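PDB 3E82: putative oxidoreductase from Klebsiella pneumoniae subsp. pneumoniae MGH 78578, which probably acts as an NAD(P)-dependent oxidoreductase of the Gfo/Idh/MocA family, although its substrate and reaction are not known. Local coordinates for residues F192-T204 with A332-L345. Numbering follows the deposited sequence.
Sequences FGLPQSVQGNIAT and AAVRSAESGMVQTL
Val198 is gripped by its backbone and its side chain at once. Its N donates to Gln343 O at 2.6 Å, in the carbonyl plane, and its O accepts from Gln343 N at 2.8 Å, a single antiparallel bridge. With CG1 anti to the backbone N (chi1 177°), that methyl lies over Ala333 of the helix, while CG2 meets Leu345 CD2 at 3.6 Å, the two side chains crossing at about a right angle. One residue on from Gln199, Gly200 N takes Ser336 OG as acceptor at 2.8 Å, nearly straight (161°); a water, 3.0 Å from each, links the same Ser336 OG to Gln199 NE2. Gly200 O receives the CA-H of Ala337, with CA 3.2 Å from that oxygen. Strand 197-203 is the outermost strand, within this chain, of the mixed sheet in the C-terminal alpha/beta domain of this family; the last turns of the helix, 332-339, cross it at -63°, and the chain leaving the helix through Gly340 turns back to pair with it. Trp177 of helix 176-192 and Val217 of strand 214-220 also pack on Ala333. Ile202 packs on Val334 and Ala337. Whereas Val198 and Gly200 are buried, Gln196 and Thr344 are exposed, Thr344 CG2 resting 3.7 Å from Gln196 O.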
ATOM      1  N   PHE B 192      -3.345 -17.167   5.013  1.00 17.37           N
ATOM      2  CA  PHE B 192      -4.718 -16.811   5.341  1.00 18.50           C
ATOM      3  C   PHE B 192      -5.871 -17.504   4.632  1.00 19.65           C
ATOM      4  O   PHE B 192      -7.032 -17.217   4.939  1.00 19.19           O
ATOM      5  CB  PHE B 192      -4.872 -15.302   5.128  1.00 17.88           C
ATOM      6  CG  PHE B 192      -3.752 -14.491   5.715  1.00 19.70           C
ATOM      7  CD1 PHE B 192      -3.585 -14.411   7.099  1.00 17.21           C
ATOM      8  CD2 PHE B 192      -2.862 -13.802   4.887  1.00 18.07           C
ATOM      9  CE1 PHE B 192      -2.548 -13.656   7.652  1.00 19.13           C
ATOM     10  CE2 PHE B 192      -1.819 -13.045   5.431  1.00 15.86           C
ATOM     11  CZ  PHE B 192      -1.661 -12.971   6.813  1.00 18.17           C
ATOM     12  N   GLY B 193      -5.587 -18.396   3.692  1.00 18.78           N
ATOM     13  CA  GLY B 193      -6.685 -19.020   2.973  1.00 18.04           C
ATOM     14  C   GLY B 193      -7.148 -18.068   1.877  1.00 19.21           C
ATOM     15  O   GLY B 193      -6.463 -17.083   1.578  1.00 18.34           O
ATOM     16  N   LEU B 194      -8.308 -18.338   1.283  1.00 17.24           N
ATOM     17  CA  LEU B 194      -8.834 -17.498   0.204  1.00 16.60           C
ATOM     18  C   LEU B 194      -9.456 -16.179   0.658  1.00 16.83           C
ATOM     19  O   LEU B 194     -10.175 -16.124   1.645  1.00 16.78           O
ATOM     20  CB  LEU B 194      -9.900 -18.259  -0.596  1.00 17.06           C
ATOM     21  CG  LEU B 194      -9.514 -19.587  -1.242  1.00 19.30           C
ATOM     22  CD1 LEU B 194     -10.735 -20.184  -1.949  1.00 18.40           C
ATOM     23  CD2 LEU B 194      -8.377 -19.355  -2.222  1.00 17.73           C
ATOM     24  N   PRO B 195      -9.187 -15.092  -0.077  1.00 16.07           N
ATOM     25  CA  PRO B 195      -9.752 -13.791   0.282  1.00 17.35           C
ATOM     26  C   PRO B 195     -11.203 -13.749  -0.174  1.00 18.66           C
ATOM     27  O   PRO B 195     -11.617 -14.543  -1.034  1.00 17.74           O
ATOM     28  CB  PRO B 195      -8.881 -12.815  -0.500  1.00 17.34           C
ATOM     29  CG  PRO B 195      -8.588 -13.602  -1.771  1.00 16.52           C
ATOM     30  CD  PRO B 195      -8.280 -14.983  -1.234  1.00 15.01           C
ATOM     31  N   GLN B 196     -11.974 -12.832   0.400  1.00 18.25           N
ATOM     32  CA  GLN B 196     -13.373 -12.683   0.031  1.00 20.29           C
ATOM     33  C   GLN B 196     -13.507 -11.951  -1.301  1.00 20.23           C
ATOM     34  O   GLN B 196     -14.421 -12.226  -2.077  1.00 19.46           O
ATOM     35  CB  GLN B 196     -14.133 -11.926   1.115  1.00 20.98           C
ATOM     36  CG  GLN B 196     -15.636 -11.858   0.870  1.00 22.38           C
ATOM     37  CD  GLN B 196     -16.410 -11.550   2.132  1.00 24.82           C
ATOM     38  OE1 GLN B 196     -16.188 -12.175   3.165  1.00 28.43           O
ATOM     39  NE2 GLN B 196     -17.330 -10.599   2.056  1.00 27.53           N
ATOM     40  N   SER B 197     -12.602 -11.009  -1.560  1.00 19.62           N
ATOM     41  CA  SER B 197     -12.624 -10.257  -2.814  1.00 17.86           C
ATOM     42  C   SER B 197     -11.229  -9.750  -3.153  1.00 18.32           C
ATOM     43  O   SER B 197     -10.352  -9.691  -2.295  1.00 20.05           O
ATOM     44  CB  SER B 197     -13.599  -9.085  -2.724  1.00 17.64           C
ATOM     45  OG  SER B 197     -13.115  -8.077  -1.859  1.00 19.93           O
ATOM     46  N   VAL B 198     -11.027  -9.394  -4.414  1.00 18.79           N
ATOM     47  CA  VAL B 198      -9.730  -8.923  -4.882  1.00 18.65           C
ATOM     48  C   VAL B 198      -9.887  -7.604  -5.614  1.00 19.37           C
ATOM     49  O   VAL B 198     -10.774  -7.446  -6.455  1.00 19.96           O
ATOM     50  CB  VAL B 198      -9.079  -9.958  -5.844  1.00 17.22           C
ATOM     51  CG1 VAL B 198      -7.775  -9.423  -6.386  1.00 16.10           C
ATOM     52  CG2 VAL B 198      -8.844 -11.272  -5.117  1.00 17.80           C
ATOM     53  N   GLN B 199      -9.027  -6.649  -5.291  1.00 20.60           N
ATOM     54  CA  GLN B 199      -9.074  -5.353  -5.937  1.00 19.54           C
ATOM     55  C   GLN B 199      -7.697  -5.118  -6.547  1.00 20.11           C
ATOM     56  O   GLN B 199      -6.674  -5.372  -5.912  1.00 20.33           O
ATOM     57  CB  GLN B 199      -9.431  -4.273  -4.906  1.00 21.07           C
ATOM     58  CG  GLN B 199      -9.766  -2.914  -5.481  1.00 23.62           C
ATOM     59  CD  GLN B 199      -8.529  -2.095  -5.777  1.00 26.05           C
ATOM     60  OE1 GLN B 199      -7.604  -2.056  -4.963  1.00 26.64           O
ATOM     61  NE2 GLN B 199      -8.506  -1.421  -6.934  1.00 24.50           N
ATOM     62  N   GLY B 200      -7.664  -4.651  -7.788  1.00 18.90           N
ATOM     63  CA  GLY B 200      -6.383  -4.436  -8.423  1.00 18.20           C
ATOM     64  C   GLY B 200      -6.198  -3.131  -9.173  1.00 17.31           C
ATOM     65  O   GLY B 200      -7.140  -2.569  -9.723  1.00 17.36           O
ATOM     66  N   ASN B 201      -4.955  -2.668  -9.198  1.00 17.68           N
ATOM     67  CA  ASN B 201      -4.584  -1.442  -9.893  1.00 17.46           C
ATOM     68  C   ASN B 201      -3.234  -1.774 -10.523  1.00 19.22           C
ATOM     69  O   ASN B 201      -2.224  -1.894  -9.816  1.00 18.80           O
ATOM     70  CB  ASN B 201      -4.446  -0.293  -8.897  1.00 16.17           C
ATOM     71  CG  ASN B 201      -4.439   1.066  -9.570  1.00 17.38           C
ATOM     72  OD1 ASN B 201      -3.896   1.234 -10.671  1.00 18.60           O
ATOM     73  ND2 ASN B 201      -5.035   2.047  -8.911  1.00 16.77           N
ATOM     74  N   ILE B 202      -3.230  -1.951 -11.845  1.00 18.83           N
ATOM     75  CA  ILE B 202      -2.017  -2.314 -12.585  1.00 21.19           C
ATOM     76  C   ILE B 202      -1.684  -1.247 -13.634  1.00 21.14           C
ATOM     77  O   ILE B 202      -2.560  -0.781 -14.362  1.00 21.24           O
ATOM     78  CB  ILE B 202      -2.208  -3.706 -13.274  1.00 21.94           C
ATOM     79  CG1 ILE B 202      -2.569  -4.756 -12.220  1.00 22.74           C
ATOM     80  CG2 ILE B 202      -0.925  -4.139 -13.980  1.00 22.88           C
ATOM     81  CD1 ILE B 202      -2.881  -6.125 -12.795  1.00 21.13           C
ATOM     82  N   ALA B 203      -0.415  -0.865 -13.723  1.00 21.09           N
ATOM     83  CA  ALA B 203      -0.045   0.176 -14.670  1.00 22.67           C
ATOM     84  C   ALA B 203       1.374   0.088 -15.224  1.00 23.26           C
ATOM     85  O   ALA B 203       2.226  -0.638 -14.701  1.00 23.69           O
ATOM     86  CB  ALA B 203      -0.253   1.557 -14.013  1.00 20.71           C
ATOM     87  N   THR B 204       1.600   0.859 -16.287  1.00 22.80           N
ATOM     88  CA  THR B 204       2.893   0.967 -16.957  1.00 25.28           C
ATOM     89  C   THR B 204       3.323   2.410 -16.702  1.00 25.53           C
ATOM     90  O   THR B 204       2.797   3.336 -17.317  1.00 25.84           O
ATOM     91  CB  THR B 204       2.754   0.731 -18.480  1.00 25.56           C
ATOM     92  OG1 THR B 204       2.196  -0.572 -18.709  1.00 26.44           O
ATOM     93  CG2 THR B 204       4.113   0.830 -19.169  1.00 25.58           C
ATOM     94  N   ALA B 332      -8.305 -12.390 -11.208  1.00 17.54           N
ATOM     95  CA  ALA B 332      -9.270 -11.501 -10.575  1.00 16.80           C
ATOM     96  C   ALA B 332      -8.675 -10.092 -10.449  1.00 16.69           C
ATOM     97  O   ALA B 332      -9.370  -9.100 -10.670  1.00 15.60           O
ATOM     98  CB  ALA B 332      -9.656 -12.035  -9.201  1.00 13.50           C
ATOM     99  N   ALA B 333      -7.391 -10.005 -10.109  1.00 17.24           N
ATOM    100  CA  ALA B 333      -6.732  -8.703  -9.965  1.00 17.81           C
ATOM    101  C   ALA B 333      -6.721  -7.965 -11.297  1.00 18.85           C
ATOM    102  O   ALA B 333      -6.908  -6.748 -11.344  1.00 18.55           O
ATOM    103  CB  ALA B 333      -5.294  -8.876  -9.459  1.00 16.24           C
ATOM    104  N   VAL B 334      -6.492  -8.706 -12.376  1.00 18.07           N
ATOM    105  CA  VAL B 334      -6.455  -8.105 -13.701  1.00 18.81           C
ATOM    106  C   VAL B 334      -7.849  -7.632 -14.111  1.00 19.53           C
ATOM    107  O   VAL B 334      -7.993  -6.570 -14.712  1.00 20.11           O
ATOM    108  CB  VAL B 334      -5.892  -9.098 -14.758  1.00 21.01           C
ATOM    109  CG1 VAL B 334      -6.012  -8.497 -16.161  1.00 22.81           C
ATOM    110  CG2 VAL B 334      -4.424  -9.400 -14.450  1.00 19.97           C
ATOM    111  N   ARG B 335      -8.876  -8.409 -13.786  1.00 20.03           N
ATOM    112  CA  ARG B 335     -10.236  -8.003 -14.128  1.00 21.83           C
ATOM    113  C   ARG B 335     -10.597  -6.735 -13.363  1.00 20.85           C
ATOM    114  O   ARG B 335     -11.224  -5.825 -13.900  1.00 23.59           O
ATOM    115  CB  ARG B 335     -11.246  -9.086 -13.760  1.00 21.40           C
ATOM    116  CG  ARG B 335     -11.237 -10.307 -14.641  1.00 27.46           C
ATOM    117  CD  ARG B 335     -12.552 -11.043 -14.470  1.00 25.08           C
ATOM    118  NE  ARG B 335     -12.748 -11.527 -13.105  1.00 27.42           N
ATOM    119  CZ  ARG B 335     -12.169 -12.618 -12.614  1.00 28.00           C
ATOM    120  NH1 ARG B 335     -11.358 -13.333 -13.377  1.00 27.36           N
ATOM    121  NH2 ARG B 335     -12.410 -13.003 -11.369  1.00 27.49           N
ATOM    122  N   SER B 336     -10.217  -6.690 -12.094  1.00 20.26           N
ATOM    123  CA  SER B 336     -10.500  -5.530 -11.256  1.00 21.38           C
ATOM    124  C   SER B 336      -9.780  -4.310 -11.822  1.00 21.84           C
ATOM    125  O   SER B 336     -10.333  -3.213 -11.890  1.00 22.49           O
ATOM    126  CB  SER B 336     -10.019  -5.793  -9.830  1.00 19.89           C
ATOM    127  OG  SER B 336     -10.183  -4.649  -9.017  1.00 20.10           O
ATOM    128  N   ALA B 337      -8.532  -4.510 -12.224  1.00 21.65           N
ATOM    129  CA  ALA B 337      -7.742  -3.424 -12.775  1.00 23.47           C
ATOM    130  C   ALA B 337      -8.371  -2.867 -14.058  1.00 22.92           C
ATOM    131  O   ALA B 337      -8.360  -1.665 -14.285  1.00 23.69           O
ATOM    132  CB  ALA B 337      -6.320  -3.905 -13.048  1.00 19.87           C
ATOM    133  N   GLU B 338      -8.929  -3.742 -14.885  1.00 24.85           N
ATOM    134  CA  GLU B 338      -9.531  -3.307 -16.143  1.00 27.13           C
ATOM    135  C   GLU B 338     -10.930  -2.737 -15.968  1.00 26.83           C
ATOM    136  O   GLU B 338     -11.281  -1.740 -16.592  1.00 27.65           O
ATOM    137  CB  GLU B 338      -9.601  -4.474 -17.136  1.00 28.62           C
ATOM    138  CG  GLU B 338      -8.299  -5.226 -17.298  1.00 35.02           C
ATOM    139  CD  GLU B 338      -8.366  -6.311 -18.362  1.00 38.95           C
ATOM    140  OE1 GLU B 338      -9.379  -7.050 -18.418  1.00 39.41           O
ATOM    141  OE2 GLU B 338      -7.389  -6.426 -19.135  1.00 40.24           O
ATOM    142  N   SER B 339     -11.727  -3.371 -15.118  1.00 25.15           N
ATOM    143  CA  SER B 339     -13.096  -2.926 -14.907  1.00 25.02           C
ATOM    144  C   SER B 339     -13.229  -1.825 -13.863  1.00 25.55           C
ATOM    145  O   SER B 339     -14.214  -1.075 -13.868  1.00 24.62           O
ATOM    146  CB  SER B 339     -13.973  -4.110 -14.490  1.00 23.74           C
ATOM    147  OG  SER B 339     -13.588  -4.608 -13.217  1.00 24.97           O
ATOM    148  N   GLY B 340     -12.245  -1.733 -12.974  1.00 24.22           N
ATOM    149  CA  GLY B 340     -12.305  -0.748 -11.909  1.00 24.86           C
ATOM    150  C   GLY B 340     -13.267  -1.269 -10.855  1.00 26.16           C
ATOM    151  O   GLY B 340     -13.655  -0.558  -9.927  1.00 27.30           O
HETATM  152  N   MSE B 341     -13.630  -2.541 -10.990  1.00 25.14           N
HETATM  153  CA  MSE B 341     -14.575  -3.192 -10.088  1.00 26.80           C
HETATM  154  C   MSE B 341     -13.951  -4.294  -9.213  1.00 24.08           C
HETATM  155  O   MSE B 341     -13.185  -5.124  -9.706  1.00 20.94           O
HETATM  156  CB  MSE B 341     -15.710  -3.777 -10.937  1.00 34.20           C
HETATM  157  CG  MSE B 341     -16.836  -4.435 -10.179  1.00 45.20           C
HETATM  158 SE   MSE B 341     -17.764  -3.183  -9.049  1.00 62.89          SE
HETATM  159  CE  MSE B 341     -17.069  -3.823  -7.373  1.00 60.80           C
ATOM    160  N   VAL B 342     -14.280  -4.293  -7.918  1.00 20.76           N
ATOM    161  CA  VAL B 342     -13.784  -5.313  -6.995  1.00 18.92           C
ATOM    162  C   VAL B 342     -14.234  -6.663  -7.551  1.00 19.22           C
ATOM    163  O   VAL B 342     -15.333  -6.778  -8.104  1.00 17.78           O
ATOM    164  CB  VAL B 342     -14.355  -5.107  -5.564  1.00 20.94           C
ATOM    165  CG1 VAL B 342     -14.056  -6.309  -4.698  1.00 22.87           C
ATOM    166  CG2 VAL B 342     -13.718  -3.859  -4.925  1.00 20.62           C
ATOM    167  N   GLN B 343     -13.393  -7.682  -7.409  1.00 18.81           N
ATOM    168  CA  GLN B 343     -13.710  -8.995  -7.967  1.00 19.16           C
ATOM    169  C   GLN B 343     -13.692 -10.144  -6.963  1.00 20.41           C
ATOM    170  O   GLN B 343     -13.017 -10.080  -5.938  1.00 22.40           O
ATOM    171  CB  GLN B 343     -12.715  -9.318  -9.092  1.00 18.88           C
ATOM    172  CG  GLN B 343     -12.606  -8.283 -10.209  1.00 20.18           C
ATOM    173  CD  GLN B 343     -13.817  -8.281 -11.133  1.00 21.86           C
ATOM    174  OE1 GLN B 343     -14.366  -9.336 -11.452  1.00 23.71           O
ATOM    175  NE2 GLN B 343     -14.228  -7.099 -11.577  1.00 20.37           N
ATOM    176  N   THR B 344     -14.438 -11.203  -7.267  1.00 21.32           N
ATOM    177  CA  THR B 344     -14.463 -12.394  -6.418  1.00 21.66           C
ATOM    178  C   THR B 344     -13.704 -13.463  -7.208  1.00 22.14           C
ATOM    179  O   THR B 344     -13.410 -13.251  -8.380  1.00 23.95           O
ATOM    180  CB  THR B 344     -15.917 -12.842  -6.102  1.00 24.22           C
ATOM    181  OG1 THR B 344     -16.695 -12.883  -7.305  1.00 24.41           O
ATOM    182  CG2 THR B 344     -16.568 -11.870  -5.125  1.00 20.45           C
ATOM    183  N   LEU B 345     -13.361 -14.590  -6.593  1.00 22.78           N
ATOM    184  CA  LEU B 345     -12.602 -15.623  -7.309  1.00 24.03           C
ATOM    185  C   LEU B 345     -13.476 -16.628  -8.057  1.00 25.05           C
ATOM    186  O   LEU B 345     -14.525 -17.045  -7.564  1.00 24.84           O
ATOM    187  CB  LEU B 345     -11.687 -16.381  -6.343  1.00 23.97           C
ATOM    188  CG  LEU B 345     -10.812 -15.557  -5.392  1.00 25.40           C
ATOM    189  CD1 LEU B 345      -9.884 -16.492  -4.635  1.00 25.49           C
ATOM    190  CD2 LEU B 345     -10.002 -14.529  -6.174  1.00 24.16           C
TER
HETATM  191  O   HOH W   1     -10.630  -1.661  -9.076  1.00 32.21           O
HETATM  192  O   HOH W   2      -5.630  -0.153 -13.103  1.00 22.84           O